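Local coordinates for protein probable TonB-dependent receptor (Pseudomonas aeruginosa, PDB 4K3F) that probably binds methionine in the periplasm as the lipid-anchored substrate-binding component of an uptake system, and here holds selenomethionine, at residues 52-57 against 210-215; 58-63 against 74-79; 198-203 against 214-219. All blocks are in the same frame, centred on the assembly; numbering follows the deposited sequence.

Contact 1 (52-57 against 210-215). With MSE (selenomethionine), chain B.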
loop_
_atom_site.group_PDB
_atom_site.type_symbol
_atom_site.label_atom_id
_atom_site.label_comp_id
_atom_site.label_asym_id
_atom_site.label_seq_id
_atom_site.Cartn_x
_atom_site.Cartn_y
_atom_site.Cartn_z
ATOM N N LEU A 52 6.797 -17.781 8.244
ATOM C CA LEU A 52 5.851 -17.892 7.123
ATOM C C LEU A 52 6.706 -17.800 5.860
ATOM O O LEU A 52 7.820 -17.243 5.896
ATOM C CB LEU A 52 4.849 -16.742 7.147
ATOM C CG LEU A 52 3.995 -16.650 8.393
ATOM C CD1 LEU A 52 3.089 -15.428 8.345
ATOM C CD2 LEU A 52 3.172 -17.903 8.533
ATOM N N ASP A 53 6.196 -18.332 4.757
ATOM C CA ASP A 53 6.964 -18.414 3.532
ATOM C C ASP A 53 7.058 -17.081 2.712
ATOM O O ASP A 53 8.066 -16.816 2.075
ATOM C CB ASP A 53 6.366 -19.434 2.609
ATOM C CG ASP A 53 6.406 -20.880 3.153
ATOM O OD1 ASP A 53 7.418 -21.315 3.752
ATOM O OD2 ASP A 53 5.395 -21.570 2.951
ATOM N N ALA A 54 6.029 -16.276 2.767
ATOM C CA ALA A 54 5.883 -15.098 1.924
ATOM C C ALA A 54 4.885 -14.117 2.521
ATOM O O ALA A 54 4.214 -14.403 3.512
ATOM C CB ALA A 54 5.391 -15.533 0.549
ATOM N N ASN A 55 4.830 -12.929 1.954
ATOM C CA ASN A 55 3.817 -11.962 2.326
ATOM C C ASN A 55 3.324 -11.166 1.116
ATOM O O ASN A 55 3.963 -11.120 0.055
ATOM C CB ASN A 55 4.249 -11.056 3.508
ATOM C CG ASN A 55 5.423 -10.143 3.180
ATOM O OD1 ASN A 55 5.404 -9.391 2.198
ATOM N ND2 ASN A 55 6.412 -10.160 4.017
ATOM N N PHE A 56 2.209 -10.489 1.336
ATOM C CA PHE A 56 1.540 -9.710 0.285
ATOM C C PHE A 56 0.829 -8.555 0.942
ATOM O O PHE A 56 -0.266 -8.697 1.446
ATOM C CB PHE A 56 0.610 -10.615 -0.525
ATOM C CG PHE A 56 -0.139 -9.909 -1.628
ATOM C CD1 PHE A 56 0.495 -9.001 -2.461
ATOM C CD2 PHE A 56 -1.468 -10.176 -1.860
ATOM C CE1 PHE A 56 -0.215 -8.358 -3.490
ATOM C CE2 PHE A 56 -2.167 -9.538 -2.893
ATOM C CZ PHE A 56 -1.544 -8.647 -3.708
ATOM N N PHE A 57 1.500 -7.400 0.923
ATOM C CA PHE A 57 1.014 -6.198 1.647
ATOM C C PHE A 57 1.711 -4.904 1.291
ATOM O O PHE A 57 1.201 -3.884 1.638
ATOM C CB PHE A 57 1.054 -6.335 3.178
ATOM C CG PHE A 57 2.412 -6.057 3.784
ATOM C CD1 PHE A 57 3.416 -6.982 3.711
ATOM C CD2 PHE A 57 2.668 -4.837 4.389
ATOM C CE1 PHE A 57 4.689 -6.721 4.281
ATOM C CE2 PHE A 57 3.904 -4.579 4.945
ATOM C CZ PHE A 57 4.906 -5.512 4.881
ATOM N N ASP A 210 8.659 -24.056 -6.894
ATOM C CA ASP A 210 7.477 -24.401 -7.681
ATOM C C ASP A 210 6.209 -23.731 -7.136
ATOM O O ASP A 210 5.432 -23.135 -7.879
ATOM C CB ASP A 210 7.314 -25.920 -7.718
ATOM C CG ASP A 210 6.100 -26.355 -8.531
ATOM O OD1 ASP A 210 6.159 -26.224 -9.744
ATOM O OD2 ASP A 210 5.094 -26.791 -7.933
ATOM N N ALA A 211 5.970 -23.838 -5.846
ATOM C CA ALA A 211 4.743 -23.312 -5.264
ATOM C C ALA A 211 4.684 -21.803 -5.371
ATOM O O ALA A 211 3.620 -21.222 -5.697
ATOM C CB ALA A 211 4.661 -23.705 -3.801
HETATM N N MSE A 212 5.832 -21.148 -5.105
HETATM C CA MSE A 212 5.868 -19.699 -5.214
HETATM C C MSE A 212 5.553 -19.256 -6.628
HETATM O O MSE A 212 4.836 -18.257 -6.844
HETATM C CB MSE A 212 7.195 -19.140 -4.727
HETATM C CG MSE A 212 7.159 -17.641 -4.422
HETATM SE SE MSE A 212 6.122 -17.187 -2.819
HETATM C CE MSE A 212 7.284 -18.175 -1.593
ATOM N N GLN A 213 6.095 -19.961 -7.613
ATOM C CA GLN A 213 5.875 -19.583 -8.995
ATOM C C GLN A 213 4.414 -19.759 -9.380
ATOM O O GLN A 213 3.883 -18.937 -10.147
ATOM C CB GLN A 213 6.717 -20.418 -9.962
ATOM C CG GLN A 213 8.227 -20.194 -9.903
ATOM C CD GLN A 213 9.013 -21.141 -10.875
ATOM O OE1 GLN A 213 8.544 -22.223 -11.293
ATOM N NE2 GLN A 213 10.210 -20.711 -11.240
ATOM N N LYS A 214 3.791 -20.829 -8.896
ATOM C CA LYS A 214 2.361 -21.064 -9.200
ATOM C C LYS A 214 1.546 -19.934 -8.594
ATOM O O LYS A 214 0.645 -19.437 -9.250
ATOM C CB LYS A 214 1.941 -22.391 -8.657
ATOM C CG LYS A 214 2.449 -23.548 -9.497
ATOM C CD LYS A 214 2.212 -24.891 -8.863
ATOM C CE LYS A 214 2.537 -26.027 -9.843
ATOM N NZ LYS A 214 2.555 -27.286 -9.077
ATOM N N LEU A 215 1.838 -19.532 -7.350
ATOM C CA LEU A 215 1.111 -18.385 -6.770
ATOM C C LEU A 215 1.293 -17.126 -7.583
ATOM O O LEU A 215 0.326 -16.426 -7.871
ATOM C CB LEU A 215 1.523 -18.126 -5.321
ATOM C CG LEU A 215 0.877 -16.909 -4.603
ATOM C CD1 LEU A 215 -0.638 -16.919 -4.559
ATOM C CD2 LEU A 215 1.396 -16.787 -3.175
HETATM N N MSE B 300 -1.268 -1.367 0.314
HETATM C CA MSE B 300 -0.412 -0.215 0.722
HETATM C C MSE B 300 -0.390 0.754 -0.455
HETATM O O MSE B 300 -0.248 0.318 -1.603
HETATM O OXT MSE B 300 -0.496 1.970 -0.260
HETATM C CB MSE B 300 1.013 -0.660 1.090
HETATM C CG MSE B 300 1.882 0.491 1.536
HETATM SE SE MSE B 300 3.729 -0.118 1.816
HETATM C CE MSE B 300 3.478 -1.216 3.332
#
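The methyl of A54 rests against the selenium of M212, a selenomethionine in this crystal, with 3.8 Å from A54 CB to M212 SE. The terminal methyl of M212 follows it in: M212 CE is 3.9 Å from A54 CB and 4.0 Å from D53 O. The M212 chain bends twice beyond CG, at chi2 (71°) and again at chi3 (63°), and this folds its end over A54 instead of letting it run straight out from the helix. It also touches A202 on the neighbouring strand, so this end of the side chain lies on two strands at once. This is the close part of the contact, it is apolar, and no hydrogen bond crosses it. The carbonyl oxygen D53 O has its polar partner elsewhere, in N206 ND2.

The packing thins out past A54, at the partly exposed D53. The side chain of D53 comes no nearer than 4.5 Å, D53 CB to M212 CE, and its carboxylate turns to the backbone N of T6. Elsewhere on the helix Q213 is exposed, while K214 NZ reaches back one turn to the syn lone pair of D210 OD2 at 2.8 Å and also bonds E28 O. That salt bridge lies within the helix and does not reach segment 52-57. At its other end, segment 52-57 arrives at the ligand: F57 O lies 3.3 Å from CB of the bound selenomethionine, and the F57 ring meets the ligand methyl obliquely, CE2 to CE 3.8 Å. A helix laid on one face of a mixed sheet whose strand ends form the ligand pocket is the lobe architecture of type II periplasmic binding proteins.

Contact 2 (58-63 against 74-79). With MSE (selenomethionine), chain B.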
loop_
_atom_site.group_PDB
_atom_site.type_symbol
_atom_site.label_atom_id
_atom_site.label_comp_id
_atom_site.label_asym_id
_atom_site.label_seq_id
_atom_site.Cartn_x
_atom_site.Cartn_y
_atom_site.Cartn_z
ATOM N N GLN A 58 2.873 -4.936 0.658
ATOM C CA GLN A 58 3.732 -3.715 0.547
ATOM C C GLN A 58 4.095 -3.455 -0.898
ATOM O O GLN A 58 3.896 -4.326 -1.769
ATOM C CB GLN A 58 5.004 -3.881 1.381
ATOM C CG GLN A 58 6.029 -4.818 0.724
ATOM C CD GLN A 58 6.985 -5.381 1.744
ATOM O OE1 GLN A 58 7.679 -4.647 2.456
ATOM N NE2 GLN A 58 6.947 -6.678 1.903
ATOM N N HIS A 59 4.617 -2.257 -1.149
ATOM C CA HIS A 59 5.183 -1.926 -2.439
ATOM C C HIS A 59 6.711 -2.003 -2.348
ATOM O O HIS A 59 7.292 -2.212 -1.293
ATOM C CB HIS A 59 4.696 -0.563 -2.959
ATOM C CG HIS A 59 4.732 0.568 -1.943
ATOM N ND1 HIS A 59 5.912 1.024 -1.366
ATOM C CD2 HIS A 59 3.749 1.329 -1.414
ATOM C CE1 HIS A 59 5.642 2.027 -0.540
ATOM N NE2 HIS A 59 4.331 2.243 -0.569
ATOM N N GLN A 60 7.365 -1.908 -3.485
ATOM C CA GLN A 60 8.823 -2.106 -3.544
ATOM C C GLN A 60 9.587 -1.033 -2.809
ATOM O O GLN A 60 10.546 -1.349 -2.104
ATOM C CB GLN A 60 9.314 -2.275 -4.996
ATOM C CG GLN A 60 10.773 -2.715 -5.104
ATOM C CD GLN A 60 10.991 -4.199 -5.105
ATOM O OE1 GLN A 60 10.308 -4.953 -5.831
ATOM N NE2 GLN A 60 12.006 -4.637 -4.346
ATOM N N PRO A 61 9.193 0.254 -2.950
ATOM C CA PRO A 61 9.928 1.220 -2.143
ATOM C C PRO A 61 9.927 0.904 -0.652
ATOM O O PRO A 61 10.957 0.999 0.003
ATOM C CB PRO A 61 9.254 2.534 -2.470
ATOM C CG PRO A 61 8.735 2.329 -3.877
ATOM C CD PRO A 61 8.315 0.898 -3.955
ATOM N N TYR A 62 8.804 0.489 -0.141
ATOM C CA TYR A 62 8.675 0.135 1.283
ATOM C C TYR A 62 9.588 -1.053 1.634
ATOM O O TYR A 62 10.314 -1.016 2.642
ATOM C CB TYR A 62 7.206 -0.170 1.628
ATOM C CG TYR A 62 7.018 -0.429 3.092
ATOM C CD1 TYR A 62 7.195 -1.696 3.609
ATOM C CD2 TYR A 62 6.718 0.620 3.993
ATOM C CE1 TYR A 62 7.043 -1.944 4.945
ATOM C CE2 TYR A 62 6.567 0.377 5.349
ATOM C CZ TYR A 62 6.734 -0.894 5.820
ATOM O OH TYR A 62 6.614 -1.116 7.192
ATOM N N LEU A 63 9.592 -2.058 0.786
ATOM C CA LEU A 63 10.402 -3.250 1.002
ATOM C C LEU A 63 11.862 -2.860 1.064
ATOM O O LEU A 63 12.617 -3.339 1.910
ATOM C CB LEU A 63 10.155 -4.289 -0.096
ATOM C CG LEU A 63 11.064 -5.487 -0.001
ATOM C CD1 LEU A 63 10.891 -6.265 1.288
ATOM C CD2 LEU A 63 10.909 -6.377 -1.239
ATOM N N LEU A 74 14.681 -9.791 2.213
ATOM C CA LEU A 74 13.477 -10.226 1.552
ATOM C C LEU A 74 13.469 -9.745 0.100
ATOM O O LEU A 74 14.013 -8.690 -0.210
ATOM C CB LEU A 74 12.244 -9.708 2.296
ATOM C CG LEU A 74 12.099 -10.187 3.727
ATOM C CD1 LEU A 74 10.847 -9.562 4.332
ATOM C CD2 LEU A 74 12.061 -11.686 3.846
ATOM N N VAL A 75 12.842 -10.520 -0.769
ATOM C CA VAL A 75 12.912 -10.253 -2.212
ATOM C C VAL A 75 11.508 -10.259 -2.817
ATOM O O VAL A 75 10.611 -11.066 -2.507
ATOM C CB VAL A 75 13.827 -11.293 -2.946
ATOM C CG1 VAL A 75 15.276 -11.107 -2.500
ATOM C CG2 VAL A 75 13.422 -12.746 -2.675
ATOM N N ALA A 76 11.325 -9.373 -3.773
ATOM C CA ALA A 76 10.075 -9.311 -4.484
ATOM C C ALA A 76 9.943 -10.470 -5.474
ATOM O O ALA A 76 10.881 -10.837 -6.127
ATOM C CB ALA A 76 10.012 -7.989 -5.246
ATOM N N VAL A 77 8.752 -11.011 -5.600
ATOM C CA VAL A 77 8.455 -12.131 -6.508
ATOM C C VAL A 77 7.708 -11.649 -7.753
ATOM O O VAL A 77 8.133 -11.949 -8.903
ATOM C CB VAL A 77 7.619 -13.221 -5.801
ATOM C CG1 VAL A 77 7.334 -14.376 -6.769
ATOM C CG2 VAL A 77 8.347 -13.721 -4.565
ATOM N N THR A 78 6.632 -10.895 -7.539
ATOM C CA THR A 78 5.842 -10.357 -8.640
ATOM C C THR A 78 4.952 -9.243 -8.182
ATOM O O THR A 78 4.665 -9.122 -6.988
ATOM C CB THR A 78 4.998 -11.449 -9.321
ATOM O OG1 THR A 78 4.610 -10.993 -10.629
ATOM C CG2 THR A 78 3.750 -11.815 -8.534
ATOM N N GLY A 79 4.557 -8.398 -9.130
ATOM C CA GLY A 79 3.668 -7.305 -8.860
ATOM C C GLY A 79 2.242 -7.706 -9.144
ATOM O O GLY A 79 1.965 -8.509 -10.032
HETATM N N MSE B 300 -1.268 -1.367 0.314
HETATM C CA MSE B 300 -0.412 -0.215 0.722
HETATM C C MSE B 300 -0.390 0.754 -0.455
HETATM O O MSE B 300 -0.248 0.318 -1.603
HETATM O OXT MSE B 300 -0.496 1.970 -0.260
HETATM C CB MSE B 300 1.013 -0.660 1.090
HETATM C CG MSE B 300 1.882 0.491 1.536
HETATM SE SE MSE B 300 3.729 -0.118 1.816
HETATM C CE MSE B 300 3.478 -1.216 3.332
HETATM O O HOH W 1 13.440 -7.497 -4.634
#
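The amide nitrogen Q60 NE2 is gripped twice, by D64 OD1 one helical turn on and by a water 3.2 Å away. The same water accepts from A76 N at 3.0 Å and so bridges the two segments. They belong to a beta-alpha-beta crossover: strand 54-59 runs into helix 60-70, which returns to the parallel strand 75-82, with strand 198-202 lying between the two strands in the sheet. The bend of Q60 at chi2 (89°) brings its amide over the methyl of A76, where Q60 OE1 sits only 3.1 Å from A76 CB.

Deeper in, L63 does the apolar work. Its CD1 meets L74 CB at 3.8 Å, the two side chains crossing at about a right angle, while its CD2 lies near the backbone of A76.

The start of the helix also serves the pocket. H59 ND1 accepts from Y62 N at 152°, an N-cap bond from 17° out of the ring plane, while H59 NE2 bonds N112. With the imidazole turned this way, the ligand SE lies 3.4 Å above one face, displaced toward the rim by NE2 and CD2. The ligand methyl CE stands 3.6 Å above the Y62 ring, over its centre.

Contact 3 (198-203 against 214-219). With MSE (selenomethionine), chain B.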
loop_
_atom_site.group_PDB
_atom_site.type_symbol
_atom_site.label_atom_id
_atom_site.label_comp_id
_atom_site.label_asym_id
_atom_site.label_seq_id
_atom_site.Cartn_x
_atom_site.Cartn_y
_atom_site.Cartn_z
ATOM N N ASN A 198 1.925 -3.099 -5.527
ATOM C CA ASN A 198 2.033 -4.043 -4.405
ATOM C C ASN A 198 2.543 -5.398 -4.890
ATOM O O ASN A 198 2.109 -5.894 -5.928
ATOM C CB ASN A 198 0.685 -4.199 -3.692
ATOM C CG ASN A 198 0.368 -3.000 -2.773
ATOM O OD1 ASN A 198 -0.134 -3.180 -1.673
ATOM N ND2 ASN A 198 0.746 -1.759 -3.213
ATOM N N ILE A 199 3.500 -5.940 -4.150
ATOM C CA ILE A 199 4.240 -7.092 -4.571
ATOM C C ILE A 199 4.081 -8.263 -3.596
ATOM O O ILE A 199 4.009 -8.100 -2.379
ATOM C CB ILE A 199 5.738 -6.741 -4.671
ATOM C CG1 ILE A 199 6.202 -5.921 -3.446
ATOM C CG2 ILE A 199 5.969 -5.901 -5.921
ATOM C CD1 ILE A 199 7.689 -5.747 -3.312
ATOM N N LEU A 200 4.136 -9.438 -4.167
ATOM C CA LEU A 200 4.315 -10.661 -3.401
ATOM C C LEU A 200 5.808 -10.703 -3.042
ATOM O O LEU A 200 6.637 -10.516 -3.924
ATOM C CB LEU A 200 3.963 -11.855 -4.252
ATOM C CG LEU A 200 4.280 -13.232 -3.697
ATOM C CD1 LEU A 200 3.417 -13.520 -2.522
ATOM C CD2 LEU A 200 4.052 -14.303 -4.762
ATOM N N VAL A 201 6.142 -11.011 -1.786
ATOM C CA VAL A 201 7.513 -10.932 -1.269
ATOM C C VAL A 201 7.823 -12.238 -0.594
ATOM O O VAL A 201 6.973 -12.827 0.112
ATOM C CB VAL A 201 7.662 -9.724 -0.272
ATOM C CG1 VAL A 201 8.992 -9.769 0.476
ATOM C CG2 VAL A 201 7.565 -8.451 -1.087
ATOM N N ALA A 202 9.033 -12.710 -0.809
ATOM C CA ALA A 202 9.462 -13.961 -0.191
ATOM C C ALA A 202 10.930 -13.886 0.105
ATOM O O ALA A 202 11.418 -12.797 0.381
ATOM C CB ALA A 202 9.063 -15.126 -1.110
ATOM N N ARG A 203 11.627 -15.011 0.109
ATOM C CA ARG A 203 13.046 -15.046 0.453
ATOM C C ARG A 203 13.860 -15.597 -0.712
ATOM O O ARG A 203 13.318 -16.280 -1.563
ATOM C CB ARG A 203 13.226 -15.978 1.642
ATOM C CG ARG A 203 12.546 -15.460 2.912
ATOM C CD ARG A 203 12.945 -16.221 4.180
ATOM N NE ARG A 203 12.653 -17.633 4.002
ATOM C CZ ARG A 203 11.543 -18.261 4.384
ATOM N NH1 ARG A 203 10.647 -17.673 5.179
ATOM N NH2 ARG A 203 11.382 -19.527 4.042
ATOM N N LYS A 214 3.791 -20.829 -8.896
ATOM C CA LYS A 214 2.361 -21.064 -9.200
ATOM C C LYS A 214 1.546 -19.934 -8.594
ATOM O O LYS A 214 0.645 -19.437 -9.250
ATOM C CB LYS A 214 1.941 -22.391 -8.657
ATOM C CG LYS A 214 2.449 -23.548 -9.497
ATOM C CD LYS A 214 2.212 -24.891 -8.863
ATOM C CE LYS A 214 2.537 -26.027 -9.843
ATOM N NZ LYS A 214 2.555 -27.286 -9.077
ATOM N N LEU A 215 1.838 -19.532 -7.350
ATOM C CA LEU A 215 1.111 -18.385 -6.770
ATOM C C LEU A 215 1.293 -17.126 -7.583
ATOM O O LEU A 215 0.326 -16.426 -7.871
ATOM C CB LEU A 215 1.523 -18.126 -5.321
ATOM C CG LEU A 215 0.877 -16.909 -4.603
ATOM C CD1 LEU A 215 -0.638 -16.919 -4.559
ATOM C CD2 LEU A 215 1.396 -16.787 -3.175
ATOM N N ALA A 216 2.553 -16.796 -7.921
ATOM C CA ALA A 216 2.849 -15.624 -8.742
ATOM C C ALA A 216 2.034 -15.628 -10.064
ATOM O O ALA A 216 1.457 -14.610 -10.464
ATOM C CB ALA A 216 4.364 -15.512 -9.007
ATOM N N LYS A 217 1.988 -16.780 -10.751
ATOM C CA LYS A 217 1.272 -16.895 -12.002
ATOM C C LYS A 217 -0.223 -16.711 -11.778
ATOM O O LYS A 217 -0.864 -16.030 -12.556
ATOM C CB LYS A 217 1.553 -18.246 -12.673
ATOM C CG LYS A 217 0.837 -18.440 -14.002
ATOM C CD LYS A 217 1.529 -19.509 -14.851
ATOM C CE LYS A 217 0.599 -20.131 -15.884
ATOM N NZ LYS A 217 1.109 -21.466 -16.312
ATOM N N ALA A 218 -0.771 -17.311 -10.731
ATOM C CA ALA A 218 -2.212 -17.174 -10.417
ATOM C C ALA A 218 -2.576 -15.733 -10.149
ATOM O O ALA A 218 -3.665 -15.271 -10.499
ATOM C CB ALA A 218 -2.596 -18.036 -9.221
ATOM N N LEU A 219 -1.645 -14.982 -9.557
ATOM C CA LEU A 219 -1.890 -13.572 -9.233
ATOM C C LEU A 219 -1.846 -12.679 -10.457
ATOM O O LEU A 219 -2.147 -11.502 -10.333
ATOM C CB LEU A 219 -0.890 -13.062 -8.188
ATOM C CG LEU A 219 -1.096 -13.658 -6.787
ATOM C CD1 LEU A 219 0.083 -13.376 -5.891
ATOM C CD2 LEU A 219 -2.331 -13.093 -6.156
HETATM N N MSE B 300 -1.268 -1.367 0.314
HETATM C CA MSE B 300 -0.412 -0.215 0.722
HETATM C C MSE B 300 -0.390 0.754 -0.455
HETATM O O MSE B 300 -0.248 0.318 -1.603
HETATM O OXT MSE B 300 -0.496 1.970 -0.260
HETATM C CB MSE B 300 1.013 -0.660 1.090
HETATM C CG MSE B 300 1.882 0.491 1.536
HETATM SE SE MSE B 300 3.729 -0.118 1.816
HETATM C CE MSE B 300 3.478 -1.216 3.332
#
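L215 and L200 meet by their branches, L215 CD2 coming 3.9 Å from L200 CD1 and 4.0 Å from L200 CD2, and the two side chains cross obliquely. L200 holds its CG anti to the backbone N (chi1 171°), which sends both methyls out from the strand to the helix. On the helix side, L215 is also packed against V21 and L25, so it is wedged between the sheet and helix 11-26.

One residue on, A216 gives a looser touch: its CB lies 4.4 Å from L200 CD2. The small side chain lets the helix backbone come near the strand, and the two CA atoms of L200 and A216 are 7.4 Å apart.

The strand being covered here is a central one of the mixed sheet in this type II periplasmic binding protein lobe, bonded through its backbone to strands 54-59 and 75-82 on its two sides. L200 faces helix 210-218, while V201 is turned to the other face, where it packs on L74. At the other end of segment 198-203 lies the ligand. N198 OD1 accepts from the amino N of the bound selenomethionine at 2.9 Å, and N198 ND2 donates to the ligand O at 2.8 Å and 160°. Because N198 OD1 is bonded to H14 NE2 as well, the amide is held in a fixed rotation with both its atoms on the amino acid backbone of the ligand.

Last in the segment comes L219, whose N bonds L215 O. L219 CD1 stands 4.2 Å from L200 CD2, and its side chain also touches I17 of helix 11-26.

In the fold
All three contacts build on one mixed sheet, and each has a segment that reaches the bound selenomethionine. Contacts 1 and 3 are buried, lie about 5 Å apart between centres, and share helix 210-218, which they set against the neighbouring strands 54-59 and 198-202; both are apolar, with M212 and L200 doing most of the touching. Contact 2 is only partly buried and joins the sheet to helix 60-70 instead, mixing leucine packing with a water bridge. Direct bonds tie the set together: V201 O is 2.8 Å from N55 N, and L200 O is 2.7 Å from V77 N, both probable hydrogen bonds. M212 CG also packs on V77 CG1.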